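Local coordinates for endosialidase (Enterobacteria phage phi92, PDB 4HIZ) that cleaves alpha-2,8 and alpha-2,9 linkages inside polysialic acid chains as a phage-borne endosialidase that assembles as a trimer, at the interface of chains A and B. Residues are numbered along the deposited sequence; one frame, centred on the assembly and turned at random. Chains: chain A/B, Endosialidase.

Contact 1: the interface of chains A and B. Residues chain A 599, 602, 608-610; chain B 591-594.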
# COMPACT_ATOMS: atom_id res chain seq x y z
N LYS A 599 7.26 22.02 -24.23
CA LYS A 599 8.56 21.34 -24.27
C LYS A 599 9.55 22.05 -23.36
O LYS A 599 9.93 23.17 -23.63
CB LYS A 599 9.09 21.34 -25.69
CG LYS A 599 10.51 20.72 -25.80
CD LYS A 599 10.44 19.17 -25.59
CE LYS A 599 11.84 18.63 -25.18
NZ LYS A 599 12.16 18.95 -23.75
N PRO A 602 15.84 21.46 -22.92
CA PRO A 602 16.58 20.20 -22.75
C PRO A 602 17.79 20.37 -21.85
O PRO A 602 18.45 21.44 -21.86
CB PRO A 602 17.07 19.89 -24.18
CG PRO A 602 16.06 20.59 -25.08
CD PRO A 602 15.72 21.87 -24.33
N GLU A 608 18.37 21.17 -29.62
CA GLU A 608 17.38 20.28 -30.24
C GLU A 608 15.95 20.66 -29.90
O GLU A 608 15.01 20.08 -30.48
CB GLU A 608 17.58 18.84 -29.76
CG GLU A 608 18.93 18.24 -30.18
CD GLU A 608 18.94 17.78 -31.63
OE1 GLU A 608 17.92 17.31 -32.15
OE2 GLU A 608 20.00 17.86 -32.27
N GLN A 609 15.77 21.60 -28.98
CA GLN A 609 14.45 21.82 -28.34
C GLN A 609 13.29 21.94 -29.32
O GLN A 609 13.21 22.92 -30.10
CB GLN A 609 14.47 23.08 -27.47
CG GLN A 609 13.15 23.25 -26.69
CD GLN A 609 13.10 24.59 -25.96
OE1 GLN A 609 13.68 25.57 -26.43
NE2 GLN A 609 12.43 24.63 -24.82
N ARG A 610 12.37 20.98 -29.25
CA ARG A 610 11.17 21.04 -30.09
C ARG A 610 10.15 20.01 -29.64
O ARG A 610 10.48 19.02 -28.96
CB ARG A 610 11.55 20.77 -31.56
CG ARG A 610 12.05 19.32 -31.83
CD ARG A 610 12.75 19.31 -33.18
NE ARG A 610 13.16 17.98 -33.66
CZ ARG A 610 14.28 17.36 -33.30
NH1 ARG A 610 15.11 17.90 -32.39
NH2 ARG A 610 14.57 16.20 -33.87
N ASP B 591 10.09 16.58 -21.02
CA ASP B 591 11.54 16.77 -20.96
C ASP B 591 12.20 16.17 -22.21
O ASP B 591 11.55 16.04 -23.22
CB ASP B 591 12.08 16.12 -19.70
CG ASP B 591 11.65 16.85 -18.45
OD1 ASP B 591 11.49 18.10 -18.52
OD2 ASP B 591 11.53 16.20 -17.37
N GLY B 592 13.51 15.84 -22.12
CA GLY B 592 14.23 15.35 -23.26
C GLY B 592 14.80 16.44 -24.15
O GLY B 592 14.61 17.64 -23.90
N ASP B 593 15.53 16.03 -25.19
CA ASP B 593 15.98 16.96 -26.21
C ASP B 593 14.80 17.35 -27.11
O ASP B 593 14.65 18.52 -27.52
CB ASP B 593 17.09 16.31 -27.06
CG ASP B 593 18.39 16.16 -26.30
OD1 ASP B 593 18.55 16.83 -25.25
OD2 ASP B 593 19.25 15.38 -26.78
N TYR B 594 13.94 16.37 -27.41
CA TYR B 594 12.68 16.66 -28.11
C TYR B 594 11.56 15.80 -27.54
O TYR B 594 11.81 14.73 -26.97
CB TYR B 594 12.84 16.46 -29.64
CG TYR B 594 13.35 15.10 -30.06
CD1 TYR B 594 14.73 14.84 -30.11
CD2 TYR B 594 12.48 14.08 -30.42
CE1 TYR B 594 15.20 13.60 -30.50
CE2 TYR B 594 12.95 12.84 -30.82
CZ TYR B 594 14.31 12.61 -30.85
OH TYR B 594 14.79 11.39 -31.25
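In the intertwined beta-helical stalk of the phage endosialidases, the turn before strand 594-599 of chain B runs alongside chain A, and A:Lys599 reaches into it. The lysine sets its CG anti to the backbone N (chi1 176°) and bends again at its tip, so that the ammonium NZ stands above the carbonyl plane of B:Gly592 and bonds to its O at 2.8 Å; the O of B:Asp591 adds a weaker bond. A:Pro602 rests its CB and CG against the same glycine carbonyl. At the other end, A:Arg610 and B:Tyr594 form a parallel beta bridge, and their side chains run alongside each other in the same direction. NH2 of the guanidinium lies over one face of the phenol ring, toward its rim, 4.2 Å from the centroid (cation-pi, planes 31° apart), while B:Tyr594 CB sits over the guanidinium face. A:Glu608 holds NH1 at the edge of the guanidinium, through its backbone O, in plane and on a lone pair, and its carboxylate OE1, each at 2.9 Å, which fixes the group's rotation. The CB of A:Glu608 also packs on the CB of B:Asp593, 3.7 Å away. Together these contacts fasten the turn of one subunit to the strands of its neighbour within the stalk.

Contact 2: the interface of chains A and B. Residues chain A 41-45; chain B 523, 525-528.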
# COMPACT_ATOMS: atom_id res chain seq x y z
N PRO A 41 6.77 -1.31 39.55
CA PRO A 41 7.69 -2.43 39.35
C PRO A 41 7.89 -2.67 37.85
O PRO A 41 7.47 -1.84 37.03
CB PRO A 41 6.94 -3.59 39.98
CG PRO A 41 5.49 -3.31 39.63
CD PRO A 41 5.38 -1.78 39.78
N ASP A 42 8.52 -3.77 37.50
CA ASP A 42 8.69 -4.12 36.11
C ASP A 42 7.36 -4.70 35.61
O ASP A 42 7.16 -5.91 35.63
CB ASP A 42 9.81 -5.15 36.00
CG ASP A 42 10.27 -5.37 34.57
OD1 ASP A 42 9.61 -4.87 33.63
OD2 ASP A 42 11.29 -6.06 34.40
N ILE A 43 6.46 -3.83 35.17
CA ILE A 43 5.11 -4.26 34.80
C ILE A 43 5.07 -5.35 33.72
O ILE A 43 4.22 -6.24 33.76
CB ILE A 43 4.27 -3.01 34.45
CG1 ILE A 43 4.07 -2.17 35.71
CG2 ILE A 43 2.85 -3.40 33.90
CD1 ILE A 43 3.46 -0.80 35.41
N SER A 44 6.03 -5.33 32.79
CA SER A 44 6.00 -6.30 31.70
C SER A 44 6.28 -7.74 32.17
O SER A 44 6.03 -8.69 31.43
CB SER A 44 6.98 -5.89 30.61
OG SER A 44 8.28 -5.85 31.14
N LYS A 45 6.77 -7.89 33.40
CA LYS A 45 7.02 -9.22 33.98
C LYS A 45 5.83 -9.78 34.78
O LYS A 45 5.96 -10.82 35.47
CB LYS A 45 8.26 -9.19 34.87
CG LYS A 45 9.56 -8.80 34.15
CD LYS A 45 9.79 -9.65 32.87
CE LYS A 45 10.16 -11.09 33.19
NZ LYS A 45 10.45 -11.95 31.96
N LYS B 523 14.07 -6.62 25.44
CA LYS B 523 13.96 -5.87 26.68
C LYS B 523 15.27 -5.93 27.46
O LYS B 523 15.78 -7.02 27.74
CB LYS B 523 12.82 -6.49 27.51
CG LYS B 523 12.68 -5.91 28.91
CD LYS B 523 11.44 -6.54 29.57
CE LYS B 523 11.17 -5.95 30.96
NZ LYS B 523 12.25 -6.40 31.88
N THR B 525 15.95 -3.44 30.26
CA THR B 525 15.81 -2.83 31.59
C THR B 525 14.40 -3.13 32.10
O THR B 525 13.56 -3.69 31.37
CB THR B 525 15.93 -1.28 31.57
OG1 THR B 525 14.79 -0.71 30.90
CG2 THR B 525 17.22 -0.79 30.92
N GLU B 526 14.11 -2.72 33.33
CA GLU B 526 12.72 -2.82 33.81
C GLU B 526 11.85 -1.90 32.98
O GLU B 526 12.29 -0.81 32.63
CB GLU B 526 12.60 -2.43 35.29
CG GLU B 526 13.28 -3.46 36.21
CD GLU B 526 13.05 -3.22 37.71
OE1 GLU B 526 12.08 -2.53 38.08
OE2 GLU B 526 13.85 -3.74 38.51
N HIS B 527 10.63 -2.37 32.67
CA HIS B 527 9.63 -1.53 32.01
C HIS B 527 8.57 -1.10 33.00
O HIS B 527 7.57 -1.79 33.18
CB HIS B 527 9.04 -2.27 30.82
CG HIS B 527 10.01 -2.44 29.70
ND1 HIS B 527 9.69 -3.11 28.54
CD2 HIS B 527 11.29 -2.02 29.57
CE1 HIS B 527 10.74 -3.10 27.73
NE2 HIS B 527 11.72 -2.45 28.34
N ASP B 528 8.82 0.04 33.65
CA ASP B 528 7.98 0.51 34.74
C ASP B 528 6.89 1.45 34.19
O ASP B 528 6.74 2.61 34.60
CB ASP B 528 8.84 1.21 35.80
CG ASP B 528 9.64 2.37 35.25
OD1 ASP B 528 9.90 2.43 34.03
OD2 ASP B 528 10.03 3.24 36.05
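A:Asp42 and B:Lys523 meet tip to tip where the 3-10 turn 43-45 of chain A, in the N-terminal extension, leans on the segment that follows strand 516-523 of chain B. Around the carboxylate the fit is close. Its OD2 offers the syn lone pair to the ammonium NZ of B:Lys523 at 2.7 Å, a salt bridge across the chains. The lysine is extended as far as CE and turns only at its last torsion (-69°), which brings NZ onto the acid and also within 3.1 Å of its own chain's B:Thr525 O. The other oxygen, OD1, is gripped from opposite faces of the carboxylate plane: the backbone N of B:His527 comes from well above it at 2.9 Å, nearly straight at the hydrogen (165°), while the hydroxyl OG of A:Ser44 approaches from the far face at 3.0 Å. The acid thus cannot swing easily, and the nearby ammonium would be expected to favour its charged form. The imidazole of B:His527 carries the aliphatic CG of B:Lys523 over one face, which may steady the lysine stem. The periphery is looser. A:Ile43 N makes a weak, bent bond to B:His527 O, the poorly ordered B:Glu526 brushes A:Asp42 with its aliphatic carbons, and A:Lys45 brings CD no nearer than 4.2 Å to B:Lys523 NZ. The site pins the N-terminal extension of one subunit to its neighbour, well away from the stalk.

Contact 3: the interface of chains A and B. Residues chain A 597-598, 611; chain B 588, 590, 597.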
# COMPACT_ATOMS: atom_id res chain seq x y z
N ILE A 597 0.44 22.14 -23.80
CA ILE A 597 1.33 20.99 -23.94
C ILE A 597 2.64 21.59 -24.42
O ILE A 597 2.68 22.20 -25.48
CB ILE A 597 0.78 19.99 -24.94
CG1 ILE A 597 -0.58 19.47 -24.44
CG2 ILE A 597 1.79 18.85 -25.09
CD1 ILE A 597 -1.30 18.67 -25.43
N ALA A 598 3.69 21.45 -23.62
CA ALA A 598 4.91 22.25 -23.85
C ALA A 598 6.17 21.44 -23.72
O ALA A 598 6.18 20.33 -23.14
CB ALA A 598 4.99 23.45 -22.90
N LEU A 611 8.92 20.28 -30.02
CA LEU A 611 7.81 19.36 -29.77
C LEU A 611 7.41 18.76 -31.12
O LEU A 611 7.23 19.50 -32.09
CB LEU A 611 6.63 20.13 -29.15
CG LEU A 611 5.39 19.26 -28.82
CD1 LEU A 611 5.67 18.18 -27.75
CD2 LEU A 611 4.17 20.13 -28.39
N VAL B 588 0.83 20.05 -19.47
CA VAL B 588 1.55 18.79 -19.72
C VAL B 588 2.90 19.25 -20.28
O VAL B 588 2.94 20.02 -21.24
CB VAL B 588 0.83 17.91 -20.76
CG1 VAL B 588 1.71 16.70 -21.14
CG2 VAL B 588 -0.53 17.46 -20.20
N LEU B 590 7.00 18.17 -21.43
CA LEU B 590 7.86 17.04 -21.83
C LEU B 590 9.31 17.44 -21.69
O LEU B 590 9.72 18.48 -22.21
CB LEU B 590 7.61 16.65 -23.29
CG LEU B 590 6.39 15.73 -23.51
CD1 LEU B 590 5.08 16.47 -23.30
CD2 LEU B 590 6.41 15.06 -24.91
N ILE B 597 4.68 13.30 -29.32
CA ILE B 597 3.30 12.87 -29.03
C ILE B 597 2.87 12.14 -30.28
O ILE B 597 2.83 12.75 -31.36
CB ILE B 597 2.44 14.07 -28.73
CG1 ILE B 597 3.07 14.77 -27.50
CG2 ILE B 597 0.99 13.63 -28.49
CD1 ILE B 597 2.38 16.02 -27.11
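Backbone bonds carry the polar share of this contact, in which strand 594-599 of chain A lies beside strand 585-590 of chain B in the beta-helical stalk of the endosialidase trimer. The pairing is parallel, with A:Ile597 opposite B:Val588. A:Ala598 serves both directions: its N gives a hydrogen to B:Val588 O at 2.9 Å, and its O receives one from B:Leu590 N at 2.9 Å. The two polar atoms of one alanine are thereby satisfied by residues two apart on the neighbouring strand, which fixes the register between the chains.

Apolar contacts supply the rest. A:Ile597 and B:Ile597 take part through different branches: the CG2 methyl of A:Ile597 touches the CD1 tip of B:Ile597 at 3.5 Å. In B:Ile597 CG1 is anti to the carbonyl carbon (chi1 -60°), and the chain continues straight to CD1, carrying that methyl toward chain A. The same CD1 meets the CD1 branch of A:Leu611 from strand 610-614 at 4.0 Å, a lighter touch. The two side chains meet at a slant. The methyl end of B:Ile597 therefore has neighbours from two different strands of chain A. B:Leu590 adds its CB and CD1, each 4.0 Å from the carbonyl O of A:Ala598, alongside the backbone bond.

Contact 4: the interface of chains A and B. Residues chain A 81, 111, 113, 131, 135, 507, 563; chain B 547, 555, 557, 578.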
# COMPACT_ATOMS: atom_id res chain seq x y z
N PHE A 81 -1.88 12.87 6.70
CA PHE A 81 -2.70 13.98 7.19
C PHE A 81 -2.68 14.02 8.70
O PHE A 81 -2.28 13.05 9.39
CB PHE A 81 -4.16 13.83 6.71
CG PHE A 81 -4.34 14.16 5.26
CD1 PHE A 81 -4.55 15.47 4.84
CD2 PHE A 81 -4.27 13.17 4.29
CE1 PHE A 81 -4.73 15.79 3.46
CE2 PHE A 81 -4.44 13.47 2.92
CZ PHE A 81 -4.67 14.78 2.51
N ASN A 111 -7.65 23.08 4.95
CA ASN A 111 -7.55 21.85 4.12
C ASN A 111 -8.25 20.62 4.68
O ASN A 111 -7.96 19.48 4.29
CB ASN A 111 -6.07 21.52 3.88
CG ASN A 111 -5.43 22.49 2.91
OD1 ASN A 111 -6.00 22.78 1.86
ND2 ASN A 111 -4.28 23.04 3.26
N HIS A 113 -11.09 17.75 5.82
CA HIS A 113 -12.34 17.03 5.53
C HIS A 113 -12.89 16.35 6.77
O HIS A 113 -12.11 15.75 7.55
CB HIS A 113 -12.06 15.90 4.49
CG HIS A 113 -11.74 16.40 3.12
ND1 HIS A 113 -12.72 16.73 2.20
CD2 HIS A 113 -10.55 16.59 2.50
CE1 HIS A 113 -12.15 17.08 1.06
NE2 HIS A 113 -10.83 17.01 1.21
N TRP A 131 -13.86 10.72 2.64
CA TRP A 131 -14.27 12.10 2.91
C TRP A 131 -15.79 12.18 2.83
O TRP A 131 -16.40 11.76 1.83
CB TRP A 131 -13.64 13.05 1.91
CG TRP A 131 -12.12 13.14 2.04
CD1 TRP A 131 -11.36 12.87 3.16
CD2 TRP A 131 -11.21 13.52 1.01
NE1 TRP A 131 -10.00 13.06 2.86
CE2 TRP A 131 -9.90 13.48 1.56
CE3 TRP A 131 -11.37 13.91 -0.33
CZ2 TRP A 131 -8.76 13.77 0.80
CZ3 TRP A 131 -10.22 14.22 -1.09
CH2 TRP A 131 -8.94 14.13 -0.52
N ILE A 135 -14.24 19.97 0.55
CA ILE A 135 -13.76 21.27 1.00
C ILE A 135 -14.93 22.25 0.79
O ILE A 135 -15.65 22.14 -0.20
CB ILE A 135 -12.52 21.72 0.20
CG1 ILE A 135 -11.37 20.72 0.42
CG2 ILE A 135 -12.11 23.15 0.61
CD1 ILE A 135 -10.95 20.61 1.89
N TRP A 507 1.23 17.78 4.10
CA TRP A 507 1.20 16.40 4.57
C TRP A 507 2.15 15.52 3.76
O TRP A 507 2.64 14.54 4.29
CB TRP A 507 -0.25 15.84 4.52
CG TRP A 507 -0.98 16.23 3.27
CD1 TRP A 507 -0.96 15.59 2.06
CD2 TRP A 507 -1.84 17.36 3.12
NE1 TRP A 507 -1.76 16.27 1.15
CE2 TRP A 507 -2.30 17.37 1.78
CE3 TRP A 507 -2.24 18.39 3.98
CZ2 TRP A 507 -3.16 18.34 1.28
CZ3 TRP A 507 -3.11 19.36 3.49
CH2 TRP A 507 -3.56 19.33 2.15
N ASP A 563 -4.14 14.36 -6.92
CA ASP A 563 -4.42 15.78 -6.60
C ASP A 563 -3.17 16.68 -6.68
O ASP A 563 -3.25 17.93 -6.48
CB ASP A 563 -5.00 15.90 -5.17
CG ASP A 563 -6.43 15.36 -5.05
OD1 ASP A 563 -7.09 15.15 -6.09
OD2 ASP A 563 -6.91 15.19 -3.89
N SER B 547 -7.50 8.64 -0.29
CA SER B 547 -8.76 8.81 0.43
C SER B 547 -9.85 8.62 -0.60
O SER B 547 -9.68 9.00 -1.77
CB SER B 547 -8.84 10.25 0.96
OG SER B 547 -7.79 10.50 1.87
N HIS B 555 -8.55 9.46 -4.32
CA HIS B 555 -7.67 10.61 -4.53
C HIS B 555 -6.34 10.38 -3.88
O HIS B 555 -6.29 9.99 -2.71
CB HIS B 555 -8.30 11.89 -3.92
CG HIS B 555 -9.43 12.42 -4.73
ND1 HIS B 555 -9.32 13.54 -5.53
CD2 HIS B 555 -10.67 11.91 -4.97
CE1 HIS B 555 -10.47 13.74 -6.17
NE2 HIS B 555 -11.30 12.76 -5.85
N SER B 557 -2.95 11.94 -2.47
CA SER B 557 -2.66 13.26 -1.87
C SER B 557 -1.17 13.51 -1.69
O SER B 557 -0.73 14.01 -0.65
CB SER B 557 -3.38 13.37 -0.51
OG SER B 557 -4.80 13.36 -0.72
N HIS B 578 -6.16 20.21 -3.98
CA HIS B 578 -6.86 19.73 -2.77
C HIS B 578 -7.93 20.70 -2.27
O HIS B 578 -9.05 20.29 -1.97
CB HIS B 578 -5.83 19.48 -1.63
CG HIS B 578 -6.45 18.96 -0.36
ND1 HIS B 578 -6.63 17.62 -0.11
CD2 HIS B 578 -6.87 19.61 0.75
CE1 HIS B 578 -7.16 17.46 1.09
NE2 HIS B 578 -7.30 18.66 1.64
O HOH W 1 -5.40 15.71 -1.75
O HOH W 2 -7.56 12.14 4.07
O HOH W 3 -3.38 19.59 -4.34
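Water 1 is gripped by A:Asp563 OD2, B:Ser557 OG and B:His578 ND1, where propeller residues of one endosialidase subunit, with A:Asp563 from its C-terminal part, meet the C-terminal part of the partner. A:Asp563 OD1 accepts a hydrogen from the imidazole ND1 of B:His555 at 2.8 Å, almost straight (170°) and on the syn side. B:His578 is the plug of the contact, with 144 Å² of its surface hidden. Its CG stands anti to the backbone N (chi1 -179°), sending the ring in among A:Phe81, A:Asn111, A:His113 and A:Trp507. NE2 bonds to A:Asn111 O at 2.9 Å within the ring plane; with ND1 on the water, both ring nitrogens have partners and the ring's rotation is fixed. A:Trp507 puts its CH2 edge over one imidazole face, 3.6 Å from CD2 of B:His578. The CD2-NE2 edge of A:His113 points at the other face of B:His578, near CE1, the planes 85° apart. A:His113 is itself sandwiched by A:Trp131 and A:Ile135, which hold it in place. On the opposite face of the indole of A:Trp131 sits the CB of B:Ser547, 3.5 Å from CE2, while water 2 joins A:Trp131 NE1 to B:Ser547 OG. The in-plane edge of A:Phe81 packs its CZ against B:Ser557 OG at 3.5 Å.

Contacts 1 and 3 are neighbours, their C-alpha centres about 9 Å apart, and share strands 594-599 and 610-614 of chain A and strand 594-599 of chain B; one intertwined stretch of stalk thus combines polar turns with strand pairing. Contact 4 lies about 28 Å from contact 3 and 34 Å from contact 1, where propeller residues and A:Asp563 of one chain receive the C-terminal region of the other. Contact 2 is remote, about 41 Å from contact 4 and 64 Å from contact 1. Since the assembly holds three copies, each contact should recur between successive subunits, tying the trimer together along much of its length.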